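Local coordinates for protein glucose 1-dehydrogenase (Haloferax mediterranei, PDB 2B5W) that catalyses the zinc-dependent oxidation of D-glucose and several other aldose sugars, using NAD+ or preferably NADP+ as electron acceptor, at residues Ala28-Thr40 against Asp345-Val357. The protein carries 1 engineered substitution. Residues are numbered along the deposited sequence; the frame is centred on the assembly and turned at random.
Sequences ALVRTLRVGVCGT and DTTIKTAIEFSTV. Engineered in segment 28-40: Cys38 (natural residue Asp). With ZN (zinc ion), chain B; K (potassium ion), chain D; NAP (NADP nicotinamide-adenine-dinucleotide phosphate), chain I.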
ATOM      1  N   ALA A  28      16.149 -33.766  -2.422  1.00 18.98           N
ATOM      2  CA  ALA A  28      17.345 -34.211  -1.742  1.00 19.50           C
ATOM      3  C   ALA A  28      17.077 -34.531  -0.270  1.00 20.08           C
ATOM      4  O   ALA A  28      16.134 -34.036   0.338  1.00 20.54           O
ATOM      5  CB  ALA A  28      18.410 -33.146  -1.806  1.00 20.34           C
ATOM      6  N   LEU A  29      17.911 -35.392   0.273  1.00 18.92           N
ATOM      7  CA  LEU A  29      17.976 -35.663   1.716  1.00 19.19           C
ATOM      8  C   LEU A  29      19.028 -34.771   2.362  1.00 21.83           C
ATOM      9  O   LEU A  29      20.168 -34.697   1.921  1.00 20.19           O
ATOM     10  CB  LEU A  29      18.305 -37.127   2.006  1.00 18.77           C
ATOM     11  CG  LEU A  29      18.355 -37.532   3.462  1.00 20.61           C
ATOM     12  CD1 LEU A  29      16.972 -37.491   4.068  1.00 23.79           C
ATOM     13  CD2 LEU A  29      18.975 -38.922   3.626  1.00 23.47           C
ATOM     14  N   VAL A  30      18.609 -34.103   3.426  1.00 19.84           N
ATOM     15  CA  VAL A  30      19.401 -33.110   4.137  1.00 17.52           C
ATOM     16  C   VAL A  30      19.567 -33.555   5.588  1.00 17.76           C
ATOM     17  O   VAL A  30      18.597 -33.927   6.264  1.00 17.74           O
ATOM     18  CB  VAL A  30      18.679 -31.749   4.103  1.00 18.18           C
ATOM     19  CG1 VAL A  30      19.564 -30.668   4.815  1.00 17.40           C
ATOM     20  CG2 VAL A  30      18.262 -31.336   2.677  1.00 20.65           C
ATOM     21  N   ARG A  31      20.786 -33.447   6.108  1.00 16.95           N
ATOM     22  CA  ARG A  31      21.045 -33.589   7.525  1.00 16.73           C
ATOM     23  C   ARG A  31      20.925 -32.227   8.174  1.00 18.16           C
ATOM     24  O   ARG A  31      21.657 -31.303   7.828  1.00 17.51           O
ATOM     25  CB  ARG A  31      22.436 -34.164   7.785  1.00 18.26           C
ATOM     26  CG  ARG A  31      22.778 -34.280   9.233  1.00 21.85           C
ATOM     27  CD  ARG A  31      24.065 -35.086   9.521  1.00 24.70           C
ATOM     28  NE  ARG A  31      25.222 -34.815   8.647  1.00 24.87           N
ATOM     29  CZ  ARG A  31      26.138 -33.897   8.852  1.00 28.71           C
ATOM     30  NH1 ARG A  31      27.174 -33.826   8.036  1.00 34.13           N
ATOM     31  NH2 ARG A  31      26.050 -33.042   9.848  1.00 30.49           N
ATOM     32  N   THR A  32      20.036 -32.126   9.152  1.00 17.17           N
ATOM     33  CA  THR A  32      19.813 -30.859   9.855  1.00 15.08           C
ATOM     34  C   THR A  32      21.014 -30.443  10.681  1.00 15.66           C
ATOM     35  O   THR A  32      21.571 -31.247  11.434  1.00 17.16           O
ATOM     36  CB  THR A  32      18.591 -30.987  10.739  1.00 16.43           C
ATOM     37  OG1 THR A  32      17.500 -31.417   9.912  1.00 17.65           O
ATOM     38  CG2 THR A  32      18.206 -29.668  11.342  1.00 17.26           C
ATOM     39  N   LEU A  33      21.427 -29.183  10.527  1.00 14.87           N
ATOM     40  CA  LEU A  33      22.515 -28.610  11.335  1.00 15.27           C
ATOM     41  C   LEU A  33      21.870 -27.871  12.512  1.00 17.16           C
ATOM     42  O   LEU A  33      21.992 -28.301  13.645  1.00 17.17           O
ATOM     43  CB  LEU A  33      23.413 -27.678  10.509  1.00 14.55           C
ATOM     44  CG  LEU A  33      24.184 -28.403   9.422  1.00 15.32           C
ATOM     45  CD1 LEU A  33      24.696 -27.379   8.429  1.00 18.95           C
ATOM     46  CD2 LEU A  33      25.335 -29.181   9.986  1.00 18.35           C
ATOM     47  N   ARG A  34      21.171 -26.758  12.245  1.00 14.36           N
ATOM     48  CA  ARG A  34      20.514 -25.941  13.276  1.00 15.31           C
ATOM     49  C   ARG A  34      19.158 -25.476  12.813  1.00 14.71           C
ATOM     50  O   ARG A  34      18.949 -25.258  11.622  1.00 16.86           O
ATOM     51  CB  ARG A  34      21.365 -24.713  13.623  1.00 15.25           C
ATOM     52  CG  ARG A  34      22.651 -25.064  14.354  1.00 18.51           C
ATOM     53  CD  ARG A  34      23.623 -23.889  14.419  1.00 18.29           C
ATOM     54  NE  ARG A  34      24.734 -24.236  15.290  1.00 17.45           N
ATOM     55  CZ  ARG A  34      25.481 -23.351  15.887  1.00 17.49           C
ATOM     56  NH1 ARG A  34      25.328 -22.064  15.635  1.00 17.22           N
ATOM     57  NH2 ARG A  34      26.437 -23.764  16.739  1.00 21.17           N
ATOM     58  N   VAL A  35      18.227 -25.313  13.745  1.00 14.10           N
ATOM     59  CA  VAL A  35      16.900 -24.790  13.452  1.00 15.76           C
ATOM     60  C   VAL A  35      16.580 -23.721  14.470  1.00 18.04           C
ATOM     61  O   VAL A  35      16.697 -23.931  15.678  1.00 15.32           O
ATOM     62  CB  VAL A  35      15.810 -25.881  13.483  1.00 15.78           C
ATOM     63  CG1 VAL A  35      14.487 -25.310  13.044  1.00 17.47           C
ATOM     64  CG2 VAL A  35      16.211 -27.050  12.645  1.00 16.43           C
ATOM     65  N   GLY A  36      16.247 -22.534  14.001  1.00 15.64           N
ATOM     66  CA  GLY A  36      15.874 -21.434  14.841  1.00 18.13           C
ATOM     67  C   GLY A  36      14.474 -21.519  15.397  1.00 18.15           C
ATOM     68  O   GLY A  36      13.636 -22.282  14.928  1.00 18.09           O
ATOM     69  N   VAL A  37      14.240 -20.734  16.440  1.00 20.69           N
ATOM     70  CA  VAL A  37      12.939 -20.589  17.085  1.00 20.43           C
ATOM     71  C   VAL A  37      12.543 -19.116  16.998  1.00 18.45           C
ATOM     72  O   VAL A  37      13.366 -18.225  17.157  1.00 21.58           O
ATOM     73  CB  VAL A  37      13.043 -21.027  18.534  1.00 19.23           C
ATOM     74  CG1 VAL A  37      11.741 -20.778  19.290  1.00 22.33           C
ATOM     75  CG2 VAL A  37      13.446 -22.503  18.640  1.00 24.20           C
ATOM     76  N   CYS A  38      11.312 -18.812  16.603  1.00 26.20           N
ATOM     77  CA  CYS A  38      10.842 -17.419  16.642  1.00 28.49           C
ATOM     78  C   CYS A  38       9.435 -17.369  17.201  1.00 29.41           C
ATOM     79  O   CYS A  38       8.880 -18.389  17.605  1.00 23.73           O
ATOM     80  CB  CYS A  38      10.884 -16.728  15.279  1.00 22.95           C
ATOM     81  SG  CYS A  38       9.521 -17.138  14.152  1.00 21.65           S
ATOM     82  N   GLY A  39       8.860 -16.174  17.197  1.00 24.38           N
ATOM     83  CA  GLY A  39       7.538 -15.989  17.765  1.00 23.98           C
ATOM     84  C   GLY A  39       6.519 -16.918  17.136  1.00 32.67           C
ATOM     85  O   GLY A  39       5.623 -17.422  17.804  1.00 27.62           O
ATOM     86  N   THR A  40       6.650 -17.147  15.837  1.00 25.36           N
ATOM     87  CA  THR A  40       5.757 -18.069  15.162  1.00 26.57           C
ATOM     88  C   THR A  40       5.728 -19.427  15.844  1.00 23.27           C
ATOM     89  O   THR A  40       4.686 -20.069  15.934  1.00 22.14           O
ATOM     90  CB  THR A  40       6.172 -18.256  13.671  1.00 23.52           C
ATOM     91  OG1 THR A  40       6.214 -16.978  12.993  1.00 29.95           O
ATOM     92  CG2 THR A  40       5.096 -19.063  12.926  1.00 24.38           C
ATOM     93  N   ASP A 345      12.539 -12.063  28.773  1.00 21.68           N
ATOM     94  CA  ASP A 345      13.089 -10.859  28.156  1.00 23.48           C
ATOM     95  C   ASP A 345      14.559 -10.982  27.761  1.00 24.27           C
ATOM     96  O   ASP A 345      14.998 -10.295  26.836  1.00 23.23           O
ATOM     97  CB  ASP A 345      12.925  -9.639  29.065  1.00 24.20           C
ATOM     98  CG  ASP A 345      11.499  -9.216  29.237  1.00 27.56           C
ATOM     99  OD1 ASP A 345      10.595  -9.753  28.542  1.00 24.68           O
ATOM    100  OD2 ASP A 345      11.194  -8.341  30.086  1.00 28.36           O
ATOM    101  N   THR A 346      15.349 -11.795  28.478  1.00 20.34           N
ATOM    102  CA  THR A 346      16.749 -11.976  28.101  1.00 22.24           C
ATOM    103  C   THR A 346      16.996 -12.965  26.966  1.00 21.13           C
ATOM    104  O   THR A 346      18.168 -13.174  26.582  1.00 23.28           O
ATOM    105  CB  THR A 346      17.595 -12.420  29.288  1.00 27.04           C
ATOM    106  OG1 THR A 346      17.071 -13.636  29.820  1.00 29.97           O
ATOM    107  CG2 THR A 346      17.539 -11.410  30.391  1.00 33.13           C
ATOM    108  N   THR A 347      15.921 -13.597  26.476  1.00 20.30           N
ATOM    109  CA  THR A 347      16.003 -14.534  25.354  1.00 19.31           C
ATOM    110  C   THR A 347      15.612 -13.758  24.138  1.00 18.49           C
ATOM    111  O   THR A 347      14.540 -13.206  24.090  1.00 23.76           O
ATOM    112  CB  THR A 347      15.066 -15.706  25.575  1.00 27.07           C
ATOM    113  OG1 THR A 347      15.420 -16.367  26.808  1.00 26.41           O
ATOM    114  CG2 THR A 347      15.279 -16.758  24.529  1.00 25.33           C
ATOM    115  N   ILE A 348      16.514 -13.633  23.172  1.00 17.26           N
ATOM    116  CA  ILE A 348      16.175 -12.884  21.965  1.00 16.84           C
ATOM    117  C   ILE A 348      15.991 -13.876  20.818  1.00 19.92           C
ATOM    118  O   ILE A 348      14.873 -14.124  20.409  1.00 22.32           O
ATOM    119  CB  ILE A 348      17.209 -11.821  21.658  1.00 20.91           C
ATOM    120  CG1 ILE A 348      17.284 -10.834  22.828  1.00 18.53           C
ATOM    121  CG2 ILE A 348      16.841 -11.102  20.342  1.00 19.41           C
ATOM    122  CD1 ILE A 348      18.370  -9.822  22.693  1.00 20.32           C
ATOM    123  N   LYS A 349      17.077 -14.422  20.305  1.00 17.59           N
ATOM    124  CA  LYS A 349      17.013 -15.462  19.297  1.00 17.47           C
ATOM    125  C   LYS A 349      17.755 -16.716  19.739  1.00 15.98           C
ATOM    126  O   LYS A 349      18.888 -16.623  20.173  1.00 17.48           O
ATOM    127  CB  LYS A 349      17.652 -14.971  17.999  1.00 18.06           C
ATOM    128  CG  LYS A 349      17.585 -15.946  16.873  1.00 18.13           C
ATOM    129  CD  LYS A 349      16.131 -16.054  16.428  1.00 24.37           C
ATOM    130  CE  LYS A 349      15.944 -16.916  15.254  1.00 37.00           C
ATOM    131  NZ  LYS A 349      14.493 -16.936  14.970  1.00 22.81           N
ATOM    132  N   THR A 350      17.113 -17.861  19.567  1.00 18.16           N
ATOM    133  CA  THR A 350      17.689 -19.155  19.918  1.00 16.02           C
ATOM    134  C   THR A 350      17.584 -20.099  18.769  1.00 17.82           C
ATOM    135  O   THR A 350      16.829 -19.863  17.839  1.00 18.74           O
ATOM    136  CB  THR A 350      16.970 -19.789  21.090  1.00 20.53           C
ATOM    137  OG1 THR A 350      15.602 -20.033  20.742  1.00 19.99           O
ATOM    138  CG2 THR A 350      16.926 -18.871  22.328  1.00 22.42           C
ATOM    139  N   ALA A 351      18.357 -21.160  18.843  1.00 16.37           N
ATOM    140  CA  ALA A 351      18.291 -22.250  17.901  1.00 16.08           C
ATOM    141  C   ALA A 351      18.640 -23.541  18.613  1.00 17.22           C
ATOM    142  O   ALA A 351      19.234 -23.518  19.676  1.00 16.94           O
ATOM    143  CB  ALA A 351      19.260 -22.041  16.743  1.00 14.44           C
ATOM    144  N   ILE A 352      18.284 -24.655  17.981  1.00 13.68           N
ATOM    145  CA  ILE A 352      18.667 -25.992  18.395  1.00 16.16           C
ATOM    146  C   ILE A 352      19.623 -26.577  17.374  1.00 18.36           C
ATOM    147  O   ILE A 352      19.350 -26.566  16.184  1.00 17.76           O
ATOM    148  CB  ILE A 352      17.442 -26.899  18.519  1.00 18.03           C
ATOM    149  CG1 ILE A 352      16.489 -26.313  19.579  1.00 18.93           C
ATOM    150  CG2 ILE A 352      17.872 -28.330  18.898  1.00 19.15           C
ATOM    151  CD1 ILE A 352      15.084 -26.883  19.550  1.00 23.87           C
ATOM    152  N   GLU A 353      20.731 -27.113  17.856  1.00 15.91           N
ATOM    153  CA  GLU A 353      21.737 -27.745  17.035  1.00 15.93           C
ATOM    154  C   GLU A 353      21.527 -29.252  17.037  1.00 19.12           C
ATOM    155  O   GLU A 353      21.669 -29.897  18.082  1.00 19.42           O
ATOM    156  CB  GLU A 353      23.135 -27.411  17.537  1.00 16.72           C
ATOM    157  CG  GLU A 353      24.239 -28.055  16.700  1.00 17.31           C
ATOM    158  CD  GLU A 353      25.578 -27.488  17.011  1.00 24.72           C
ATOM    159  OE1 GLU A 353      26.211 -27.973  17.961  1.00 25.80           O
ATOM    160  OE2 GLU A 353      26.007 -26.589  16.267  1.00 24.92           O
ATOM    161  N   PHE A 354      21.239 -29.788  15.876  1.00 17.11           N
ATOM    162  CA  PHE A 354      21.101 -31.229  15.644  1.00 17.88           C
ATOM    163  C   PHE A 354      22.409 -31.934  15.295  1.00 21.25           C
ATOM    164  O   PHE A 354      22.615 -33.112  15.631  1.00 21.37           O
ATOM    165  CB  PHE A 354      20.051 -31.490  14.564  1.00 17.66           C
ATOM    166  CG  PHE A 354      18.655 -31.262  15.045  1.00 17.77           C
ATOM    167  CD1 PHE A 354      18.154 -29.981  15.168  1.00 19.33           C
ATOM    168  CD2 PHE A 354      17.856 -32.327  15.411  1.00 20.75           C
ATOM    169  CE1 PHE A 354      16.872 -29.769  15.661  1.00 20.35           C
ATOM    170  CE2 PHE A 354      16.572 -32.102  15.910  1.00 21.01           C
ATOM    171  CZ  PHE A 354      16.109 -30.830  16.036  1.00 20.71           C
ATOM    172  N   SER A 355      23.298 -31.208  14.620  1.00 18.43           N
ATOM    173  CA  SER A 355      24.573 -31.751  14.190  1.00 18.13           C
ATOM    174  C   SER A 355      25.488 -30.627  13.749  1.00 17.08           C
ATOM    175  O   SER A 355      25.040 -29.501  13.538  1.00 18.23           O
ATOM    176  CB  SER A 355      24.367 -32.734  13.050  1.00 19.03           C
ATOM    177  OG  SER A 355      24.113 -32.089  11.795  1.00 19.63           O
ATOM    178  N   THR A 356      26.771 -30.942  13.656  1.00 19.00           N
ATOM    179  CA  THR A 356      27.772 -30.039  13.118  1.00 21.17           C
ATOM    180  C   THR A 356      28.170 -30.491  11.721  1.00 20.44           C
ATOM    181  O   THR A 356      27.926 -31.625  11.303  1.00 23.88           O
ATOM    182  CB  THR A 356      29.019 -30.001  14.027  1.00 28.81           C
ATOM    183  OG1 THR A 356      29.535 -31.317  14.137  1.00 26.18           O
ATOM    184  CG2 THR A 356      28.694 -29.641  15.476  1.00 32.08           C
ATOM    185  N   VAL A 357      28.798 -29.594  10.975  1.00 22.06           N
ATOM    186  CA  VAL A 357      29.122 -29.907   9.598  1.00 23.31           C
ATOM    187  C   VAL A 357      30.153 -31.056   9.528  1.00 34.44           C
ATOM    188  O   VAL A 357      31.083 -31.108  10.333  1.00 32.44           O
ATOM    189  CB  VAL A 357      29.635 -28.672   8.845  1.00 27.40           C
ATOM    190  CG1 VAL A 357      30.066 -29.080   7.444  1.00 33.24           C
ATOM    191  CG2 VAL A 357      28.536 -27.578   8.768  1.00 31.25           C
TER
HETATM  192 ZN    ZN B 800      10.638 -17.881  12.298  1.00 23.59          ZN
HETATM  193  K     K D 901      11.936 -12.612  24.392  1.00 23.22           K
HETATM  194  PA  NAP I 701       7.945 -11.581  19.246  1.00 29.21           P
HETATM  195  O1A NAP I 701       6.782 -11.993  20.014  1.00 41.82           O
HETATM  196  O2A NAP I 701       9.250 -12.241  19.715  1.00 40.03           O
HETATM  197  O5B NAP I 701       8.159 -10.020  19.322  1.00 25.06           O
HETATM  198  C5B NAP I 701       7.123  -9.077  19.374  1.00 22.79           C
HETATM  199  C4B NAP I 701       7.733  -7.969  20.203  1.00 18.07           C
HETATM  200  O4B NAP I 701       6.872  -6.855  20.128  1.00 20.32           O
HETATM  201  C3B NAP I 701       7.912  -8.335  21.689  1.00 22.94           C
HETATM  202  O3B NAP I 701       9.257  -8.223  22.127  1.00 20.77           O
HETATM  203  C2B NAP I 701       6.990  -7.354  22.416  1.00 22.46           C
HETATM  204  O2B NAP I 701       7.523  -6.808  23.612  1.00 23.78           O
HETATM  205  C1B NAP I 701       6.813  -6.250  21.401  1.00 23.06           C
HETATM  206  N9A NAP I 701       5.530  -5.591  21.554  1.00 20.89           N
HETATM  207  C8A NAP I 701       4.288  -6.175  21.477  1.00 22.29           C
HETATM  208  N7A NAP I 701       3.359  -5.222  21.683  1.00 21.06           N
HETATM  209  C5A NAP I 701       4.007  -4.037  21.940  1.00 21.56           C
HETATM  210  C6A NAP I 701       3.585  -2.735  22.229  1.00 23.68           C
HETATM  211  N6A NAP I 701       2.284  -2.409  22.384  1.00 23.39           N
HETATM  212  N1A NAP I 701       4.522  -1.748  22.422  1.00 22.08           N
HETATM  213  C2A NAP I 701       5.871  -2.013  22.308  1.00 22.32           C
HETATM  214  N3A NAP I 701       6.305  -3.297  22.027  1.00 20.37           N
HETATM  215  C4A NAP I 701       5.390  -4.277  21.832  1.00 19.56           C
HETATM  216  O3  NAP I 701       7.823 -12.053  17.729  1.00 33.84           O
HETATM  217  PN  NAP I 701       8.876 -12.006  16.500  1.00 24.15           P
HETATM  218  O1N NAP I 701       9.759 -10.806  16.559  1.00 21.34           O
HETATM  219  O2N NAP I 701       9.475 -13.349  16.216  1.00 24.69           O
HETATM  220  O5D NAP I 701       7.638 -11.699  15.537  1.00 23.10           O
HETATM  221  C5D NAP I 701       7.082 -10.400  15.467  1.00 23.51           C
HETATM  222  C4D NAP I 701       5.717 -10.434  14.784  1.00 30.87           C
HETATM  223  O4D NAP I 701       5.914 -10.831  13.424  1.00 23.56           O
HETATM  224  C3D NAP I 701       4.739 -11.441  15.395  1.00 26.91           C
HETATM  225  O3D NAP I 701       3.433 -10.903  15.455  1.00 26.03           O
HETATM  226  C2D NAP I 701       4.820 -12.620  14.433  1.00 28.07           C
HETATM  227  O2D NAP I 701       3.707 -13.476  14.437  1.00 28.05           O
HETATM  228  C1D NAP I 701       5.021 -11.896  13.102  1.00 19.09           C
HETATM  229  N1N NAP I 701       5.710 -12.650  12.048  1.00 22.93           N
HETATM  230  C2N NAP I 701       5.140 -12.560  10.815  1.00 25.84           C
HETATM  231  C3N NAP I 701       5.754 -13.147   9.746  1.00 24.97           C
HETATM  232  C7N NAP I 701       5.153 -12.842   8.405  1.00 22.34           C
HETATM  233  O7N NAP I 701       5.704 -13.632   7.400  1.00 23.14           O
HETATM  234  N7N NAP I 701       4.187 -11.891   8.285  1.00 17.09           N
HETATM  235  C4N NAP I 701       6.938 -13.883   9.882  1.00 23.49           C
HETATM  236  C5N NAP I 701       7.514 -13.956  11.144  1.00 23.96           C
HETATM  237  C6N NAP I 701       6.904 -13.309  12.228  1.00 23.61           C
HETATM  238  P2B NAP I 701       7.272  -7.520  25.085  1.00 22.43           P
HETATM  239  O1X NAP I 701       7.930  -8.797  25.181  1.00 22.30           O
HETATM  240  O2X NAP I 701       7.826  -6.461  26.059  1.00 21.92           O
HETATM  241  O3X NAP I 701       5.764  -7.688  25.300  1.00 23.12           O
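Leu33 and Ser355 show how a chain terminus can be fastened to an interior strand by backbone and side chain together. The CD2 branch of Leu33 lies 3.6 Å from Thr356 C and also meets Val357 CG2, so the methyl rests against the backbone of Thr356 and the side chain of Val357. Ser355 OG stands between its own backbone N and carbonyl carbon (chi1 77°), which places it within reach of two partners: it donates to Thr32 O at 2.7 Å and accepts from Arg31 NH2 at 2.9 Å, the serine oxygen lying in the guanidinium plane. The same NH2 also donates to Thr356 O, from above that carbonyl's plane.

Further along, the pairing is antiparallel, with Val35 and Ile352 a hydrogen-bonded pair (Ile352 N to Val35 O, 2.9 Å). By this pairing the last strand of the chain joins the sheet of the GroES-like catalytic domain of the zinc alcohol dehydrogenase family, while Leu33 and Arg34 form a classic beta bulge against strand 64-71.

Arg34, extended from CG to NE, forms a side-on salt bridge with Glu353: NE and NH2 both donate to OE2, at 2.8 and 2.9 Å, from one face of a carboxylate turned 40° from the guanidinium. A leucine in place of Arg34 would probably leave the Glu353 carboxylate without its countercharge and freer to turn. Toward the active site, Val37 CB packs 3.5 Å from Thr350 OG1, a hydroxyl hydrogen-bonded to Ala340 O. Lys349 NZ donates to Val37 O at 2.8 Å and forms a salt bridge with the zinc ligand Glu64; the engineered Cys38 binds the zinc through SG.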